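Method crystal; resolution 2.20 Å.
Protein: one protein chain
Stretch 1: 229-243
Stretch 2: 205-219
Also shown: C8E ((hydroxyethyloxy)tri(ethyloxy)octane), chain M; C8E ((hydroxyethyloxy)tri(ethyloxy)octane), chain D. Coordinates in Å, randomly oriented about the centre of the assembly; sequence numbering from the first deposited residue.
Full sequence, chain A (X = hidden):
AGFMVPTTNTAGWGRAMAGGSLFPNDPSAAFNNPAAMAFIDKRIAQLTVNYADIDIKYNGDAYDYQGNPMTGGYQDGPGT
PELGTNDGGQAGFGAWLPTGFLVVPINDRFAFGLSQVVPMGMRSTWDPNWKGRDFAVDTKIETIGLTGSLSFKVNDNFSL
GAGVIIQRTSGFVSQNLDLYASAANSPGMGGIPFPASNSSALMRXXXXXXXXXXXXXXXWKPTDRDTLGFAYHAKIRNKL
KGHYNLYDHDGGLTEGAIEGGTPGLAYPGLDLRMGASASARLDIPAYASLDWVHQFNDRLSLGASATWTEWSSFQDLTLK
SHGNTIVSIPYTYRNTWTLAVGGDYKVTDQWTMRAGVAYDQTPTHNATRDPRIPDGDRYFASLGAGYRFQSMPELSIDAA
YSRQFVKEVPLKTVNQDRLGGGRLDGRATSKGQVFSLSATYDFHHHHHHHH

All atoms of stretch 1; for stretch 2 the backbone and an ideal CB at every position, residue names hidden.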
# COMPACT_ATOMS: atom_id res chain seq x y z
N GLY A 229 23.78 4.14 6.99
CA GLY A 229 23.31 2.94 6.34
C GLY A 229 22.64 3.17 5.00
O GLY A 229 21.95 4.17 4.79
N PHE A 230 22.89 2.25 4.08
CA PHE A 230 22.29 2.32 2.77
C PHE A 230 21.62 0.97 2.54
O PHE A 230 22.25 -0.08 2.68
CB PHE A 230 23.33 2.55 1.68
CG PHE A 230 22.74 2.64 0.31
CD1 PHE A 230 22.05 3.78 -0.08
CD2 PHE A 230 22.81 1.57 -0.57
CE1 PHE A 230 21.43 3.86 -1.33
CE2 PHE A 230 22.20 1.63 -1.82
CZ PHE A 230 21.51 2.77 -2.20
N ALA A 231 20.34 1.00 2.19
CA ALA A 231 19.60 -0.22 1.96
C ALA A 231 18.88 -0.15 0.63
O ALA A 231 18.34 0.89 0.25
CB ALA A 231 18.60 -0.46 3.09
N TYR A 232 18.87 -1.27 -0.08
CA TYR A 232 18.19 -1.33 -1.36
C TYR A 232 17.30 -2.56 -1.46
O TYR A 232 17.74 -3.68 -1.21
CB TYR A 232 19.19 -1.35 -2.51
CG TYR A 232 18.52 -1.34 -3.86
CD1 TYR A 232 17.95 -0.17 -4.37
CD2 TYR A 232 18.41 -2.51 -4.62
CE1 TYR A 232 17.29 -0.17 -5.60
CE2 TYR A 232 17.75 -2.51 -5.85
CZ TYR A 232 17.19 -1.34 -6.33
OH TYR A 232 16.54 -1.33 -7.53
N HIS A 233 16.04 -2.32 -1.81
CA HIS A 233 15.07 -3.39 -1.99
C HIS A 233 14.69 -3.36 -3.46
O HIS A 233 14.12 -2.38 -3.94
CB HIS A 233 13.84 -3.17 -1.10
CG HIS A 233 14.08 -3.50 0.34
ND1 HIS A 233 14.90 -2.74 1.15
CD2 HIS A 233 13.65 -4.53 1.10
CE1 HIS A 233 14.96 -3.28 2.35
NE2 HIS A 233 14.21 -4.37 2.35
N ALA A 234 15.02 -4.43 -4.18
CA ALA A 234 14.73 -4.50 -5.60
C ALA A 234 13.23 -4.66 -5.85
O ALA A 234 12.50 -5.15 -4.99
CB ALA A 234 15.51 -5.65 -6.24
N LYS A 235 12.79 -4.24 -7.03
CA LYS A 235 11.39 -4.38 -7.40
C LYS A 235 11.06 -5.86 -7.42
O LYS A 235 11.88 -6.69 -7.82
CB LYS A 235 11.14 -3.79 -8.79
CG LYS A 235 9.74 -4.03 -9.31
CD LYS A 235 9.46 -3.20 -10.54
CE LYS A 235 10.35 -3.61 -11.69
NZ LYS A 235 10.18 -2.68 -12.83
N ILE A 236 9.85 -6.21 -6.99
CA ILE A 236 9.44 -7.60 -6.98
C ILE A 236 8.40 -7.85 -8.07
O ILE A 236 7.27 -7.35 -7.99
CB ILE A 236 8.84 -8.00 -5.61
CG1 ILE A 236 9.85 -7.68 -4.49
CG2 ILE A 236 8.49 -9.48 -5.60
CD1 ILE A 236 9.36 -8.07 -3.10
N ARG A 237 8.80 -8.60 -9.10
CA ARG A 237 7.91 -8.94 -10.20
C ARG A 237 6.74 -9.67 -9.56
O ARG A 237 6.92 -10.63 -8.82
CB ARG A 237 8.62 -9.83 -11.21
CG ARG A 237 9.81 -9.16 -11.87
CD ARG A 237 9.56 -8.92 -13.35
NE ARG A 237 8.70 -7.77 -13.61
CZ ARG A 237 8.03 -7.59 -14.75
NH1 ARG A 237 8.12 -8.48 -15.73
NH2 ARG A 237 7.28 -6.50 -14.91
N ASN A 238 5.53 -9.21 -9.87
CA ASN A 238 4.35 -9.77 -9.22
C ASN A 238 3.12 -9.77 -10.14
O ASN A 238 2.36 -8.80 -10.19
CB ASN A 238 4.13 -8.94 -7.95
CG ASN A 238 3.11 -9.54 -7.01
OD1 ASN A 238 2.93 -10.76 -6.95
ND2 ASN A 238 2.46 -8.68 -6.24
N LYS A 239 2.93 -10.87 -10.86
CA LYS A 239 1.80 -11.02 -11.76
C LYS A 239 0.68 -11.73 -11.02
O LYS A 239 0.76 -12.94 -10.77
CB LYS A 239 2.20 -11.82 -12.99
CG LYS A 239 1.06 -12.09 -13.97
CD LYS A 239 1.61 -12.77 -15.22
CE LYS A 239 0.52 -13.09 -16.23
NZ LYS A 239 1.10 -13.75 -17.44
N LEU A 240 -0.35 -10.98 -10.64
CA LEU A 240 -1.49 -11.53 -9.92
C LEU A 240 -2.36 -12.36 -10.86
O LEU A 240 -2.61 -11.97 -12.00
CB LEU A 240 -2.30 -10.40 -9.28
CG LEU A 240 -1.76 -9.73 -8.00
CD1 LEU A 240 -0.26 -9.57 -8.05
CD2 LEU A 240 -2.44 -8.38 -7.83
N LYS A 241 -2.83 -13.50 -10.36
CA LYS A 241 -3.67 -14.38 -11.15
C LYS A 241 -4.90 -14.78 -10.36
O LYS A 241 -4.84 -14.94 -9.14
CB LYS A 241 -2.87 -15.62 -11.56
CG LYS A 241 -1.57 -15.29 -12.29
CD LYS A 241 -0.78 -16.54 -12.60
CE LYS A 241 0.69 -16.20 -12.81
NZ LYS A 241 1.30 -15.57 -11.59
N GLY A 242 -6.00 -14.95 -11.08
CA GLY A 242 -7.26 -15.31 -10.45
C GLY A 242 -8.40 -15.32 -11.45
O GLY A 242 -8.31 -15.94 -12.51
N HIS A 243 -9.48 -14.61 -11.12
CA HIS A 243 -10.67 -14.57 -11.98
C HIS A 243 -11.38 -13.23 -11.88
O HIS A 243 -11.07 -12.41 -11.02
CB HIS A 243 -11.67 -15.64 -11.54
CG HIS A 243 -11.07 -17.00 -11.35
ND1 HIS A 243 -10.98 -17.92 -12.37
CD2 HIS A 243 -10.48 -17.57 -10.27
CE1 HIS A 243 -10.35 -19.00 -11.93
NE2 HIS A 243 -10.04 -18.81 -10.66
N UNK A 205 -12.86 -8.40 -9.57
CA UNK A 205 -11.60 -9.06 -9.90
C UNK A 205 -10.91 -9.51 -8.62
O UNK A 205 -10.66 -8.71 -7.71
CB UNK A 205 -10.69 -8.13 -10.70
N UNK A 206 -10.59 -10.80 -8.55
CA UNK A 206 -9.93 -11.38 -7.38
C UNK A 206 -8.70 -12.12 -7.86
O UNK A 206 -8.80 -13.10 -8.59
CB UNK A 206 -10.86 -12.31 -6.61
N UNK A 207 -7.53 -11.65 -7.44
CA UNK A 207 -6.28 -12.26 -7.87
C UNK A 207 -5.29 -12.39 -6.73
O UNK A 207 -5.39 -11.69 -5.72
CB UNK A 207 -5.66 -11.45 -9.01
N UNK A 208 -4.32 -13.29 -6.90
CA UNK A 208 -3.31 -13.55 -5.88
C UNK A 208 -2.02 -14.01 -6.55
O UNK A 208 -2.03 -14.44 -7.70
CB UNK A 208 -3.80 -14.60 -4.88
N UNK A 209 -0.91 -13.92 -5.81
CA UNK A 209 0.38 -14.36 -6.33
C UNK A 209 1.45 -14.45 -5.26
O UNK A 209 1.46 -13.69 -4.29
CB UNK A 209 0.85 -13.41 -7.44
N UNK A 210 2.35 -15.40 -5.45
CA UNK A 210 3.47 -15.62 -4.54
C UNK A 210 4.73 -15.60 -5.40
O UNK A 210 4.82 -16.33 -6.39
CB UNK A 210 3.33 -16.93 -3.76
N UNK A 211 5.68 -14.74 -5.04
CA UNK A 211 6.93 -14.65 -5.79
C UNK A 211 8.05 -14.15 -4.88
O UNK A 211 7.80 -13.56 -3.84
CB UNK A 211 6.77 -13.73 -7.00
N UNK A 212 9.32 -14.39 -5.27
CA UNK A 212 10.51 -14.00 -4.52
C UNK A 212 11.04 -12.60 -4.82
O UNK A 212 10.92 -12.09 -5.93
CB UNK A 212 11.62 -15.01 -4.79
N UNK A 213 11.66 -12.01 -3.80
CA UNK A 213 12.24 -10.69 -3.94
C UNK A 213 13.60 -10.66 -3.27
O UNK A 213 13.88 -11.47 -2.38
CB UNK A 213 11.32 -9.62 -3.35
N UNK A 214 14.45 -9.74 -3.69
CA UNK A 214 15.78 -9.65 -3.11
C UNK A 214 16.09 -8.24 -2.63
O UNK A 214 15.59 -7.25 -3.18
CB UNK A 214 16.83 -10.10 -4.13
N UNK A 215 16.89 -8.15 -1.58
CA UNK A 215 17.30 -6.87 -1.02
C UNK A 215 18.70 -7.00 -0.43
O UNK A 215 19.16 -8.11 -0.15
CB UNK A 215 16.31 -6.39 0.04
N UNK A 216 19.37 -5.87 -0.25
CA UNK A 216 20.72 -5.86 0.29
C UNK A 216 20.98 -4.54 1.01
O UNK A 216 20.20 -3.59 0.89
CB UNK A 216 21.75 -6.08 -0.82
N UNK A 217 22.07 -4.49 1.76
CA UNK A 217 22.39 -3.28 2.49
C UNK A 217 23.84 -3.20 2.92
O UNK A 217 24.59 -4.17 2.87
CB UNK A 217 21.49 -3.17 3.72
N UNK A 218 24.22 -2.01 3.37
CA UNK A 218 25.57 -1.76 3.83
C UNK A 218 25.50 -0.79 5.00
O UNK A 218 24.65 0.11 5.01
CB UNK A 218 26.45 -1.21 2.70
N UNK A 219 26.37 -0.98 5.98
CA UNK A 219 26.42 -0.10 7.14
C UNK A 219 27.86 0.36 7.35
O UNK A 219 28.80 -0.42 7.19
CB UNK A 219 25.88 -0.80 8.39
C1 C8E M . 7.80 -16.80 -9.89
C2 C8E M . 7.34 -16.94 -8.52
C3 C8E M . 7.40 -18.29 -7.98
C4 C8E M . 7.32 -18.17 -6.54
C5 C8E M . 7.95 -19.37 -5.93
C6 C8E M . 9.04 -18.97 -5.07
C7 C8E M . 10.15 -19.57 -5.77
C8 C8E M . 11.20 -19.88 -4.77
O9 C8E M . 12.25 -19.04 -4.33
C10 C8E M . 13.21 -18.58 -5.28
C11 C8E M . 14.16 -17.73 -4.49
O12 C8E M . 15.12 -18.53 -3.77
C1 C8E D . -4.36 6.18 -7.66
C2 C8E D . -5.07 4.91 -7.75
C3 C8E D . -4.23 3.75 -8.04
C4 C8E D . -5.09 2.58 -7.99
C5 C8E D . -4.25 1.38 -7.79
C6 C8E D . -5.05 0.28 -7.27
C7 C8E D . -4.22 -0.84 -7.66
C8 C8E D . -4.24 -1.86 -6.58
O9 C8E D . -4.49 -3.25 -6.72
C10 C8E D . -5.73 -3.67 -7.24
C11 C8E D . -5.68 -5.16 -7.26
O12 C8E D . -5.29 -5.64 -8.56
C13 C8E D . -6.31 -6.37 -9.31
C14 C8E D . -7.43 -5.74 -10.20
O15 C8E D . -7.85 -6.00 -11.57
C16 C8E D . -7.15 -5.17 -12.52
C17 C8E D . -7.84 -3.83 -12.84
O18 C8E D . -9.23 -3.56 -12.54
C19 C8E D . -10.13 -3.92 -13.61
C20 C8E D . -11.13 -2.89 -14.27
O21 C8E D . -12.48 -2.81 -13.77

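Stretch 2 is one long strand running antiparallel to stretch 1, which pairs with it at both ends but breaks away between 234 and 238. Where the backbones part, side chains and waters must fill the gap.

At position 205 the ideal CB points sideways, 4.3 Å from His243 O, beside a detergent chain; a branched apolar residue would suit, among others. It is Val205, whose CG1 lies 3.3 Å from O15 of C8E chain D. Position 206 shares a sheet face with His243, which leaves open space, so many residues fit. Lys206 leads its chain outward, while its backbone N donates to His243 O at 3.0 Å.

Position 207 has its ideal CB 3.5 Å from Leu240 CB and lies across from Gly242, so an apolar residue of modest size is favoured. Val207 packs CG2 against Leu240 CB at 3.3 Å. The absence of a side chain at Gly242 matters here: an ideal CB on Gly242 would lie 1.9 Å from Lys206 O, a clash.

Position 208 shares its face with Lys241, and polar residues would suit. Asp208 receives a water bond at OD2 (2.5 Å from the water's O), and the same water donates to Lys241 O; the backbone N of Asp208 also donates to Lys241 O at 2.8 Å.

Position 209 points toward stretch 1, its ideal CB 3.4 Å from both Lys239 O and Asn238 OD1. Two acceptors call for a donor, with Asn, Gln, Ser or Thr all plausible. Asn209 answers with ND2, which donates to Asn238 OD1 at 2.6 Å; its OD1 lies 3.1 Å from Lys241 NZ.

Position 210 points away and meets nothing of stretch 1, so the choice is wide; it is Thr210. Position 211 turns back, its ideal CB 3.6 Å from Arg237 O, and a short donor would reach that carbonyl. Ser211 does so, OG donating to Arg237 O at 2.9 Å.

Position 212 points away, and its phi of -88° tolerates proline. Pro212 leaves its carbonyl to a water that also donates to Arg237 O, bridging the gap. At position 213 an ideal CB would lie 2.5 Å from Ile236 CD1, so glycine is strongly indicated; Gly213 lets the Ile236 side chain lie across the strand.

Position 214 points sideways into open space, 5.1 Å from Ala234 CB at its ideal CB. A large residue is possible, and Phe214 extends away toward C8E chain M; its backbone O accepts from Ala234 N at 3.0 Å.

Position 215 sets its ideal CB 3.4 Å from His233 CD2, favouring an aromatic or apolar residue. Phe215 places CB over the imidazole face, 3.6 Å from the ring centroid; the two rings are near parallel but slid apart.

Positions 216 and 218 share a face with Tyr232 and Phe230, whose ends lead away; small residues suffice, and Ala216 and Ala218 pair through backbone bonds. At 217, whose ideal CB lies 3.3 Å from Phe230 O, a small residue suits: Gly217. Position 219, opposite Gly229, has room for a branched residue, Val219.

Stretch 2 (205-219) VKVDNTSPGFFAGAV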
# COMPACT_ATOMS: atom_id res chain seq x y z
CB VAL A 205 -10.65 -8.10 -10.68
CG1 VAL A 205 -9.44 -8.87 -11.20
CG2 VAL A 205 -11.40 -7.45 -11.82
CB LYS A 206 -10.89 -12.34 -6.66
CG LYS A 206 -10.25 -13.10 -5.52
CD LYS A 206 -10.29 -12.32 -4.23
CE LYS A 206 -11.65 -12.46 -3.56
NZ LYS A 206 -11.91 -13.87 -3.13
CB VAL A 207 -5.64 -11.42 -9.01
CG1 VAL A 207 -6.54 -11.48 -10.26
CG2 VAL A 207 -5.49 -9.96 -8.57
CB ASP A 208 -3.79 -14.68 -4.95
CG ASP A 208 -5.15 -14.39 -4.33
OD1 ASP A 208 -5.19 -13.70 -3.29
OD2 ASP A 208 -6.18 -14.85 -4.88
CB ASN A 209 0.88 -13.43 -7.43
CG ASN A 209 2.17 -13.94 -8.08
OD1 ASN A 209 2.18 -15.04 -8.63
ND2 ASN A 209 3.24 -13.16 -7.99
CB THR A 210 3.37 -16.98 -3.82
OG1 THR A 210 2.16 -17.02 -3.05
CG2 THR A 210 4.56 -17.19 -2.90
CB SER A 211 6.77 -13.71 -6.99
OG SER A 211 6.53 -12.38 -6.57
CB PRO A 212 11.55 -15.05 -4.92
CG PRO A 212 10.79 -16.04 -5.82
CD PRO A 212 9.70 -15.23 -6.42
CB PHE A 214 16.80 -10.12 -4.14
CG PHE A 214 16.61 -11.56 -4.54
CD1 PHE A 214 17.20 -12.59 -3.80
CD2 PHE A 214 15.79 -11.89 -5.62
CE1 PHE A 214 16.96 -13.93 -4.12
CE2 PHE A 214 15.54 -13.23 -5.95
CZ PHE A 214 16.13 -14.25 -5.20
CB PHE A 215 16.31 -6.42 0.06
CG PHE A 215 16.08 -7.44 1.13
CD1 PHE A 215 15.17 -8.47 0.94
CD2 PHE A 215 16.76 -7.36 2.34
CE1 PHE A 215 14.95 -9.41 1.94
CE2 PHE A 215 16.55 -8.29 3.34
CZ PHE A 215 15.64 -9.32 3.15
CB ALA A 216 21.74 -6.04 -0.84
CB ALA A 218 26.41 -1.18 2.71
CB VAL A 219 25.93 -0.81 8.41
CG1 VAL A 219 26.26 0.02 9.64
CG2 VAL A 219 24.43 -1.04 8.33
O HOH W 1 -6.88 -16.05 -7.01
O HOH W 2 5.21 -13.28 -10.58
O HOH W 3 9.43 -11.97 -8.07
O HOH W 4 12.74 -6.88 -2.91
O HOH W 5 13.64 -8.68 -6.44
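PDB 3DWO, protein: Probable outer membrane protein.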